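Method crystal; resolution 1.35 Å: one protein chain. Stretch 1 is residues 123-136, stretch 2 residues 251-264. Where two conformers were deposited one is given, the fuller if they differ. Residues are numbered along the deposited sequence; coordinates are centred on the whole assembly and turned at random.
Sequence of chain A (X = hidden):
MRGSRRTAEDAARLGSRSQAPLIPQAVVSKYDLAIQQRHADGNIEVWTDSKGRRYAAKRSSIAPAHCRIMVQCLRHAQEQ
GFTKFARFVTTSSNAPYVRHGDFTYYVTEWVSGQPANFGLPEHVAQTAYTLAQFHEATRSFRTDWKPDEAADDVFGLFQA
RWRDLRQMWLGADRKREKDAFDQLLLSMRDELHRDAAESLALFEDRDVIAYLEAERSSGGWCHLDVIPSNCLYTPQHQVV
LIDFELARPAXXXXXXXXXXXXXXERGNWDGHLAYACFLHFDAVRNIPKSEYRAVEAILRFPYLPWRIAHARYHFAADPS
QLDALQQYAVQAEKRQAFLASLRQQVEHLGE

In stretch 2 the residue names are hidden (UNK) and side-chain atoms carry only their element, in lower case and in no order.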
ATOM      1  N   HIS A 123       6.697   0.300  14.671  1.00 11.25           N
ATOM      2  CA  HIS A 123       5.754  -0.378  13.791  1.00 12.25           C
ATOM      3  C   HIS A 123       6.141  -0.168  12.326  1.00 10.59           C
ATOM      4  O   HIS A 123       6.059  -1.080  11.524  1.00 10.02           O
ATOM      5  CB  HIS A 123       4.337   0.130  14.019  1.00 11.96           C
ATOM      6  CG  HIS A 123       3.727  -0.343  15.295  1.00 12.70           C
ATOM      7  ND1 HIS A 123       2.383  -0.606  15.406  1.00 13.01           N
ATOM      8  CD2 HIS A 123       4.271  -0.599  16.506  1.00 12.96           C
ATOM      9  CE1 HIS A 123       2.117  -0.996  16.641  1.00 13.39           C
ATOM     10  NE2 HIS A 123       3.241  -0.993  17.327  1.00 13.92           N
ATOM     11  N   VAL A 124       6.590   1.043  12.014  1.00 10.34           N
ATOM     12  CA  VAL A 124       7.104   1.315  10.666  1.00  9.01           C
ATOM     13  C   VAL A 124       8.343   0.471  10.362  1.00  9.29           C
ATOM     14  O   VAL A 124       8.468  -0.127   9.287  1.00  9.79           O
ATOM     15  CB  VAL A 124       7.408   2.809  10.504  1.00 10.81           C
ATOM     16  CG1 VAL A 124       8.062   3.062   9.150  1.00 11.86           C
ATOM     17  CG2 VAL A 124       6.152   3.635  10.594  1.00 11.65           C
ATOM     18  N   ALA A 125       9.216   0.360  11.357  1.00  9.27           N
ATOM     19  CA  ALA A 125      10.438  -0.423  11.220  1.00 10.64           C
ATOM     20  C   ALA A 125      10.101  -1.859  10.824  1.00 11.08           C
ATOM     21  O   ALA A 125      10.691  -2.452   9.935  1.00  9.37           O
ATOM     22  CB  ALA A 125      11.208  -0.430  12.545  1.00 10.35           C
ATOM     23  N   GLN A 126       9.180  -2.458  11.585  1.00  9.85           N
ATOM     24  CA  GLN A 126       8.840  -3.855  11.359  1.00  9.21           C
ATOM     25  C   GLN A 126       8.061  -4.088  10.059  1.00  8.05           C
ATOM     26  O   GLN A 126       8.228  -5.132   9.439  1.00  8.92           O
ATOM     27  CB  GLN A 126       8.138  -4.476  12.588  1.00  9.70           C
ATOM     28  CG  GLN A 126       9.095  -4.623  13.772  1.00 11.67           C
ATOM     29  CD  GLN A 126      10.331  -5.439  13.412  1.00 11.43           C
ATOM     30  OE1 GLN A 126      10.233  -6.510  12.820  1.00 11.94           O
ATOM     31  NE2 GLN A 126      11.506  -4.893  13.714  1.00 16.28           N
ATOM     32  N   THR A 127       7.198  -3.139   9.704  1.00  8.41           N
ATOM     33  CA  THR A 127       6.524  -3.198   8.397  1.00  8.70           C
ATOM     34  C   THR A 127       7.543  -3.150   7.241  1.00  8.94           C
ATOM     35  O   THR A 127       7.480  -3.966   6.357  1.00  9.02           O
ATOM     36  CB  THR A 127       5.469  -2.082   8.274  1.00  8.23           C
ATOM     37  OG1 THR A 127       4.551  -2.159   9.377  1.00  9.99           O
ATOM     38  CG2 THR A 127       4.692  -2.189   6.979  1.00  9.08           C
ATOM     39  N   ALA A 128       8.479  -2.217   7.331  1.00  8.53           N
ATOM     40  CA  ALA A 128       9.533  -2.092   6.336  1.00  8.65           C
ATOM     41  C   ALA A 128      10.357  -3.378   6.258  1.00  9.29           C
ATOM     42  O   ALA A 128      10.662  -3.875   5.189  1.00  9.81           O
ATOM     43  CB  ALA A 128      10.412  -0.909   6.674  1.00  9.75           C
ATOM     44  N   TYR A 129      10.748  -3.920   7.404  1.00  9.01           N
ATOM     45  CA  TYR A 129      11.537  -5.135   7.439  1.00  9.37           C
ATOM     46  C   TYR A 129      10.819  -6.250   6.700  1.00  8.60           C
ATOM     47  O   TYR A 129      11.391  -6.979   5.876  1.00  9.43           O
ATOM     48  CB  TYR A 129      11.837  -5.500   8.905  1.00  9.53           C
ATOM     49  CG  TYR A 129      12.856  -6.586   9.131  1.00 11.08           C
ATOM     50  CD1 TYR A 129      14.119  -6.516   8.556  1.00 14.51           C
ATOM     51  CD2 TYR A 129      12.585  -7.636  10.005  1.00 15.11           C
ATOM     52  CE1 TYR A 129      15.062  -7.507   8.800  1.00 15.50           C
ATOM     53  CE2 TYR A 129      13.517  -8.615  10.248  1.00 17.73           C
ATOM     54  CZ  TYR A 129      14.752  -8.553   9.645  1.00 17.56           C
ATOM     55  OH  TYR A 129      15.683  -9.528   9.882  1.00 23.54           O
ATOM     56  N   THR A 130       9.551  -6.431   7.050  1.00  8.41           N
ATOM     57  CA  THR A 130       8.752  -7.475   6.444  1.00  8.82           C
ATOM     58  C   THR A 130       8.610  -7.277   4.918  1.00  7.91           C
ATOM     59  O   THR A 130       8.740  -8.246   4.154  1.00  9.07           O
ATOM     60  CB  THR A 130       7.380  -7.540   7.147  1.00  9.02           C
ATOM     61  OG1 THR A 130       7.578  -8.095   8.455  1.00 10.05           O
ATOM     62  CG2 THR A 130       6.379  -8.337   6.358  1.00 10.62           C
ATOM     63  N   LEU A 131       8.286  -6.054   4.508  1.00  8.55           N
ATOM     64  CA  LEU A 131       8.171  -5.775   3.073  1.00  8.83           C
ATOM     65  C   LEU A 131       9.487  -6.073   2.330  1.00  9.07           C
ATOM     66  O   LEU A 131       9.475  -6.648   1.240  1.00 10.12           O
ATOM     67  CB  LEU A 131       7.754  -4.326   2.859  1.00  9.86           C
ATOM     68  CG  LEU A 131       6.301  -3.993   3.244  1.00 10.99           C
ATOM     69  CD1 LEU A 131       6.151  -2.476   3.315  1.00 11.76           C
ATOM     70  CD2 LEU A 131       5.292  -4.617   2.286  1.00 11.03           C
ATOM     71  N   ALA A 132      10.598  -5.680   2.929  1.00  9.03           N
ATOM     72  CA  ALA A 132      11.906  -5.945   2.346  1.00 10.70           C
ATOM     73  C   ALA A 132      12.183  -7.435   2.250  1.00  9.53           C
ATOM     74  O   ALA A 132      12.729  -7.934   1.272  1.00 10.69           O
ATOM     75  CB  ALA A 132      12.965  -5.247   3.152  1.00 10.78           C
ATOM     76  N   GLN A 133      11.816  -8.169   3.300  1.00  9.13           N
ATOM     77  CA  GLN A 133      11.990  -9.619   3.293  1.00  9.74           C
ATOM     78  C   GLN A 133      11.161 -10.272   2.196  1.00  9.29           C
ATOM     79  O   GLN A 133      11.613 -11.211   1.546  1.00 10.54           O
ATOM     80  CB  GLN A 133      11.635 -10.227   4.659  1.00 10.59           C
ATOM     81  CG  GLN A 133      12.624  -9.898   5.752  1.00 10.67           C
ATOM     82  CD  GLN A 133      12.242 -10.500   7.079  1.00 12.48           C
ATOM     83  OE1 GLN A 133      11.043 -10.565   7.416  1.00 13.68           O
ATOM     84  NE2 GLN A 133      13.232 -11.009   7.815  1.00 13.18           N
ATOM     85  N   PHE A 134       9.929  -9.810   2.022  1.00  9.19           N
ATOM     86  CA  PHE A 134       9.081 -10.350   0.962  1.00  9.91           C
ATOM     87  C   PHE A 134       9.699 -10.119  -0.422  1.00 10.43           C
ATOM     88  O   PHE A 134       9.730 -11.016  -1.249  1.00 10.20           O
ATOM     89  CB  PHE A 134       7.683  -9.725   1.047  1.00 10.50           C
ATOM     90  CG  PHE A 134       6.739 -10.171  -0.049  1.00  9.71           C
ATOM     91  CD1 PHE A 134       6.398 -11.500  -0.198  1.00 10.34           C
ATOM     92  CD2 PHE A 134       6.194  -9.255  -0.927  1.00  9.86           C
ATOM     93  CE1 PHE A 134       5.537 -11.908  -1.195  1.00 11.47           C
ATOM     94  CE2 PHE A 134       5.326  -9.643  -1.914  1.00 11.07           C
ATOM     95  CZ  PHE A 134       5.014 -10.981  -2.068  1.00 11.07           C
ATOM     96  N   HIS A 135      10.207  -8.917  -0.622  1.00 10.19           N
ATOM     97  CA  HIS A 135      10.793  -8.562  -1.912  1.00 10.38           C
ATOM     98  C   HIS A 135      12.015  -9.417  -2.186  1.00 11.03           C
ATOM     99  O   HIS A 135      12.173  -9.951  -3.290  1.00 11.26           O
ATOM    100  CB  HIS A 135      11.130  -7.083  -1.935  1.00 11.85           C
ATOM    101  CG  HIS A 135      11.402  -6.564  -3.312  1.00 12.60           C
ATOM    102  ND1 HIS A 135      10.405  -6.114  -4.142  1.00 14.88           N
ATOM    103  CD2 HIS A 135      12.557  -6.445  -4.004  1.00 13.61           C
ATOM    104  CE1 HIS A 135      10.934  -5.730  -5.292  1.00 14.42           C
ATOM    105  NE2 HIS A 135      12.237  -5.928  -5.231  1.00 17.25           N
ATOM    106  N   GLU A 136      12.850  -9.594  -1.168  1.00 11.32           N
ATOM    107  CA  GLU A 136      14.070 -10.385  -1.308  1.00 12.49           C
ATOM    108  C   GLU A 136      13.751 -11.852  -1.579  1.00 11.58           C
ATOM    109  O   GLU A 136      14.354 -12.501  -2.436  1.00 13.46           O
ATOM    110  CB  GLU A 136      14.930 -10.235  -0.055  1.00 14.82           C
ATOM    111  CG  GLU A 136      16.228 -11.027  -0.053  1.00 17.97           C
ATOM    112  CD  GLU A 136      17.306 -10.456  -0.969  1.00 22.16           C
ATOM    113  OE1 GLU A 136      17.120  -9.360  -1.542  1.00 28.16           O
ATOM    114  OE2 GLU A 136      18.361 -11.106  -1.099  1.00 33.96           O
ATOM    115  N   UNK A 251       9.271  -2.717  -8.675  1.00 12.00           N
ATOM    116  CA  UNK A 251      10.448  -2.214  -7.996  1.00 12.27           C
ATOM    117  C   UNK A 251      10.183  -1.990  -6.515  1.00 11.31           C
ATOM    118  O   UNK A 251       9.138  -1.470  -6.149  1.00 11.36           O
ATOM    119  c   UNK A 251      10.178  -1.095 -10.089  1.00 16.37           C
ATOM    120  c   UNK A 251      10.728  -0.895  -8.715  1.00 13.56           C
ATOM    121  c   UNK A 251       8.920  -1.895  -9.847  1.00 13.80           C
ATOM    122  N   UNK A 252      11.174  -2.336  -5.704  1.00 11.07           N
ATOM    123  CA  UNK A 252      11.088  -2.205  -4.262  1.00 10.41           C
ATOM    124  C   UNK A 252      10.724  -0.797  -3.808  1.00 11.34           C
ATOM    125  O   UNK A 252      10.029  -0.613  -2.799  1.00 12.33           O
ATOM    126  c   UNK A 252      12.388  -2.683  -3.625  1.00 11.87           C
ATOM    127  n   UNK A 252      16.669  -1.926  -0.629  1.00 13.97           N
ATOM    128  c   UNK A 252      15.662  -2.792  -0.612  1.00 12.50           C
ATOM    129  c   UNK A 252      13.495  -3.561  -1.543  1.00 11.85           C
ATOM    130  n   UNK A 252      15.636  -3.745   0.325  1.00 11.57           N
ATOM    131  c   UNK A 252      12.303  -2.850  -2.130  1.00 12.05           C
ATOM    132  n   UNK A 252      14.674  -2.686  -1.496  1.00 11.91           N
ATOM    133  N   UNK A 253      11.167   0.213  -4.537  1.00 11.40           N
ATOM    134  CA  UNK A 253      10.858   1.588  -4.224  1.00  9.97           C
ATOM    135  C   UNK A 253       9.358   1.870  -4.090  1.00 10.85           C
ATOM    136  O   UNK A 253       8.962   2.815  -3.389  1.00 11.71           O
ATOM    137  c   UNK A 253      11.464   2.508  -5.296  1.00 11.10           C
ATOM    138  N   UNK A 254       8.522   1.111  -4.796  1.00 11.35           N
ATOM    139  CA  UNK A 254       7.079   1.340  -4.683  1.00 11.66           C
ATOM    140  C   UNK A 254       6.554   1.052  -3.274  1.00 11.49           C
ATOM    141  O   UNK A 254       5.899   1.904  -2.698  1.00 10.96           O
ATOM    142  c   UNK A 254       6.107   2.421  -7.366  1.00 22.61           C
ATOM    143  c   UNK A 254       6.459   0.955  -7.167  1.00 17.36           C
ATOM    144  c   UNK A 254       5.600   0.079  -8.058  1.00 18.88           C
ATOM    145  c   UNK A 254       6.308   0.531  -5.698  1.00 12.98           C
ATOM    146  N   UNK A 255       6.887  -0.106  -2.721  1.00 10.34           N
ATOM    147  CA  UNK A 255       6.465  -0.408  -1.363  1.00 11.00           C
ATOM    148  C   UNK A 255       7.123   0.568  -0.387  1.00 11.18           C
ATOM    149  O   UNK A 255       6.484   1.034   0.559  1.00 10.64           O
ATOM    150  o   UNK A 255       4.569  -2.541  -1.736  1.00 12.00           O
ATOM    151  o   UNK A 255       6.048  -4.102  -1.222  1.00 11.02           O
ATOM    152  c   UNK A 255       5.712  -2.891  -1.334  1.00 11.28           C
ATOM    153  c   UNK A 255       6.817  -1.854  -0.991  1.00 11.69           C
ATOM    154  N   UNK A 256       8.400   0.882  -0.602  0.50 10.17           N
ATOM    155  CA  UNK A 256       9.096   1.776   0.309  0.50 10.29           C
ATOM    156  C   UNK A 256       8.473   3.153   0.337  0.50  9.86           C
ATOM    157  O   UNK A 256       8.225   3.711   1.410  0.50 10.17           O
ATOM    158  c   UNK A 256      13.761   0.734  -0.157  0.50 12.28           C
ATOM    159  c   UNK A 256      11.399   2.367   1.093  0.50 10.22           C
ATOM    160  c   UNK A 256      10.578   1.799  -0.051  0.50  9.89           C
ATOM    161 se   UNK A 256      13.277   2.493   0.577  0.50 12.89          SE
ATOM    162  N   UNK A 257       8.203   3.714  -0.844  1.00 10.04           N
ATOM    163  CA  UNK A 257       7.609   5.040  -0.943  1.00  9.78           C
ATOM    164  C   UNK A 257       6.182   5.063  -0.401  1.00  9.18           C
ATOM    165  O   UNK A 257       5.770   6.054   0.171  1.00  9.96           O
ATOM    166  c   UNK A 257       7.651   5.551  -2.389  1.00 10.83           C
ATOM    167  N   UNK A 258       5.409   4.026  -0.680  1.00 10.35           N
ATOM    168  CA  UNK A 258       4.024   3.991  -0.171  1.00 10.40           C
ATOM    169  C   UNK A 258       3.956   3.916   1.365  1.00 10.40           C
ATOM    170  O   UNK A 258       3.205   4.678   1.967  1.00 10.58           O
ATOM    171  n   UNK A 258       2.951   1.946  -3.175  1.00 17.13           N
ATOM    172  c   UNK A 258       3.107   3.020  -2.334  1.00 15.17           C
ATOM    173  c   UNK A 258       3.220   2.868  -0.841  1.00 11.80           C
ATOM    174  c   UNK A 258       3.184   4.113  -3.130  1.00 18.45           C
ATOM    175  c   UNK A 258       2.890   2.368  -4.428  1.00 18.75           C
ATOM    176  n   UNK A 258       3.009   3.684  -4.424  1.00 20.51           N
ATOM    177  N   UNK A 259       4.801   3.095   1.960  1.00  9.55           N
ATOM    178  CA  UNK A 259       4.923   3.073   3.412  1.00  9.53           C
ATOM    179  C   UNK A 259       5.354   4.432   3.939  1.00 10.87           C
ATOM    180  O   UNK A 259       4.782   4.960   4.901  1.00 10.52           O
ATOM    181  c   UNK A 259       4.869   1.654   6.164  1.00 10.06           C
ATOM    182  c   UNK A 259       7.173   0.876   5.660  1.00 10.99           C
ATOM    183  c   UNK A 259       5.909   2.004   3.847  1.00 10.40           C
ATOM    184  c   UNK A 259       6.146   1.932   5.364  1.00  9.48           C
ATOM    185  N   UNK A 260       6.374   5.022   3.304  1.00  9.98           N
ATOM    186  CA  UNK A 260       6.854   6.298   3.776  1.00  9.94           C
ATOM    187  C   UNK A 260       5.792   7.387   3.683  1.00  8.95           C
ATOM    188  O   UNK A 260       5.656   8.212   4.576  1.00 10.38           O
ATOM    189  c   UNK A 260       9.395   5.958   3.352  1.00 11.55           C
ATOM    190  c   UNK A 260      10.460   6.083   2.270  1.00 11.79           C
ATOM    191  c   UNK A 260       8.115   6.709   2.995  1.00  9.85           C
ATOM    192  c   UNK A 260       9.985   6.469   4.663  1.00 12.31           C
ATOM    193  N   UNK A 261       5.078   7.452   2.566  1.00  9.51           N
ATOM    194  CA  UNK A 261       4.142   8.542   2.405  1.00 10.51           C
ATOM    195  C   UNK A 261       3.045   8.451   3.473  1.00 10.89           C
ATOM    196  O   UNK A 261       2.673   9.437   4.081  1.00 11.77           O
ATOM    197  n   UNK A 261       3.803  11.580  -2.281  1.00 15.25           N
ATOM    198  c   UNK A 261       2.023  10.124  -0.417  1.00 14.20           C
ATOM    199  n   UNK A 261       3.573   9.840  -3.744  1.00 18.51           N
ATOM    200  c   UNK A 261       2.970   9.993   0.754  1.00 12.82           C
ATOM    201  n   UNK A 261       2.511   9.699  -1.721  1.00 14.22           N
ATOM    202  c   UNK A 261       3.307  10.381  -2.567  1.00 16.67           C
ATOM    203  c   UNK A 261       3.542   8.611   0.992  1.00 11.02           C
ATOM    204  N   UNK A 262       2.528   7.260   3.646  1.00 11.99           N
ATOM    205  CA  UNK A 262       1.457   7.074   4.638  1.00 11.48           C
ATOM    206  C   UNK A 262       1.937   7.386   6.048  1.00 11.10           C
ATOM    207  O   UNK A 262       1.237   8.056   6.828  1.00 14.80           O
ATOM    208  c   UNK A 262       0.080   5.423   3.294  1.00 18.59           C
ATOM    209  c   UNK A 262      -1.092   3.152   0.927  1.00 31.81           C
ATOM    210  n   UNK A 262      -1.374   3.932   1.981  1.00 29.11           N
ATOM    211  c   UNK A 262      -0.577   4.049   3.213  1.00 25.28           C
ATOM    212  n   UNK A 262      -1.905   3.170  -0.126  1.00 37.00           N
ATOM    213  c   UNK A 262       0.923   5.646   4.546  1.00 13.46           C
ATOM    214  n   UNK A 262      -0.033   2.337   0.902  1.00 24.21           N
ATOM    215  N   UNK A 263       3.118   6.883   6.383  0.50 11.08           N
ATOM    216  CA  UNK A 263       3.690   7.103   7.709  0.50 12.06           C
ATOM    217  C   UNK A 263       3.944   8.589   7.926  0.50 12.94           C
ATOM    218  O   UNK A 263       3.454   9.193   8.896  0.50 13.01           O
ATOM    219  c   UNK A 263       4.998   6.332   7.883  0.50 13.30           C
ATOM    220  o   UNK A 263       4.830   4.939   7.680  0.50 13.31           O
ATOM    221  N   UNK A 264       4.699   9.185   7.003  1.00 11.40           N
ATOM    222  CA  UNK A 264       5.102  10.570   7.163  1.00 10.38           C
ATOM    223  C   UNK A 264       3.920  11.534   7.168  1.00 11.48           C
ATOM    224  O   UNK A 264       3.932  12.521   7.888  1.00 13.32           O
ATOM    225  c   UNK A 264       6.121  10.978   6.106  1.00 10.66           C
ATOM    226  c   UNK A 264       8.274  10.390   4.963  1.00 12.22           C
ATOM    227  c   UNK A 264       8.302  10.817   7.420  1.00 13.45           C
ATOM    228  c   UNK A 264       7.471  10.275   6.256  1.00 11.42           C
TER
HETATM  229  O   HOH W   1       8.772  -4.754  -0.910  1.00 14.56           O
HETATM  230  O   HOH W   2      14.495  -6.280  -0.053  1.00 13.94           O

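Position 251 carries three side-chain carbons that close a ring onto the backbone N. Its CB points away from stretch 1, yet its backbone C lies 4.0 Å from His135 CE1. The closed ring defines Pro251; a residue that lacks an amide hydrogen is well tolerated just ahead of a helix, where an amide would have no carbonyl of a preceding turn to bond to.

At 252 three carbons and a nitrogen lead to a carbon bearing two more nitrogens. CB lies over one face of the His135 ring, 3.7 Å from the centroid, a CH-pi contact, while one terminal nitrogen lies 4.2 Å from Ala132 CB. This is Arg252, that nitrogen is NH1, and the long chain carries the guanidinium past Ala132.

Position 253 has one carbon, directed away from stretch 1: Ala253, a small methyl in a buried site. Position 254 has four carbons forked at the second, out of reach of stretch 1: Leu254.

At 255 two carbons end in two oxygens, one of them 3.6 Å from Leu131 CD2. This is Asp255, and that oxygen is OD2. The short acid brings it near the other helix without a direct hydrogen bond.

Position 256 shows two carbons, selenium and a terminal carbon, unbranched; its CA-to-CB bond points sideways, and the chain makes no contact with stretch 1. It is Met256, present as selenomethionine. Position 257, a single buried carbon, is Ala257, and 258, one carbon followed by a five-membered ring with two nitrogens, is His258; neither reaches stretch 1.

Position 259 again has four carbons forked at the second, but these enter a hole formed by Val124, Thr127, Ala128 and Leu131. It is Leu259: CD2 lies 3.8 Å from Ala128 CB and CD1 lies 3.9 Å from Thr127 CG2. A branched apolar end fills such a pocket well.

At 260, with the same fork, the CA-to-CB bond points away; the end comes nearer without making contact: Leu260. Positions 261 and 262 each end in a carbon with two nitrogens after three carbons and a nitrogen; Arg261 and Arg262 are partly exposed, as suits their charge.

Position 263 has one carbon and one oxygen, the latter 3.5 Å from Val124 CG2: Ser263. Its OG donates to Leu259 O at 2.8 Å, so the hydroxyl is satisfied within its own helix and can face a valine. Position 264, four carbons with the same fork, is Leu264, apolar as suits a buried site, but out of reach.

The helices run nearly antiparallel, at 167°, with axes 10.3 Å apart at closest. Leu259 supplies the apolar knob, and Arg252 packs on His135. No direct hydrogen bond crosses; instead, one water donates to Leu131 O (3.0 Å) and Asp255 OD2 (2.8 Å), and another donates to Ala132 O and accepts from Arg252 NH1, both at 2.8 Å.

Stretch 2 251-264: PRALDMAHLLRRSL
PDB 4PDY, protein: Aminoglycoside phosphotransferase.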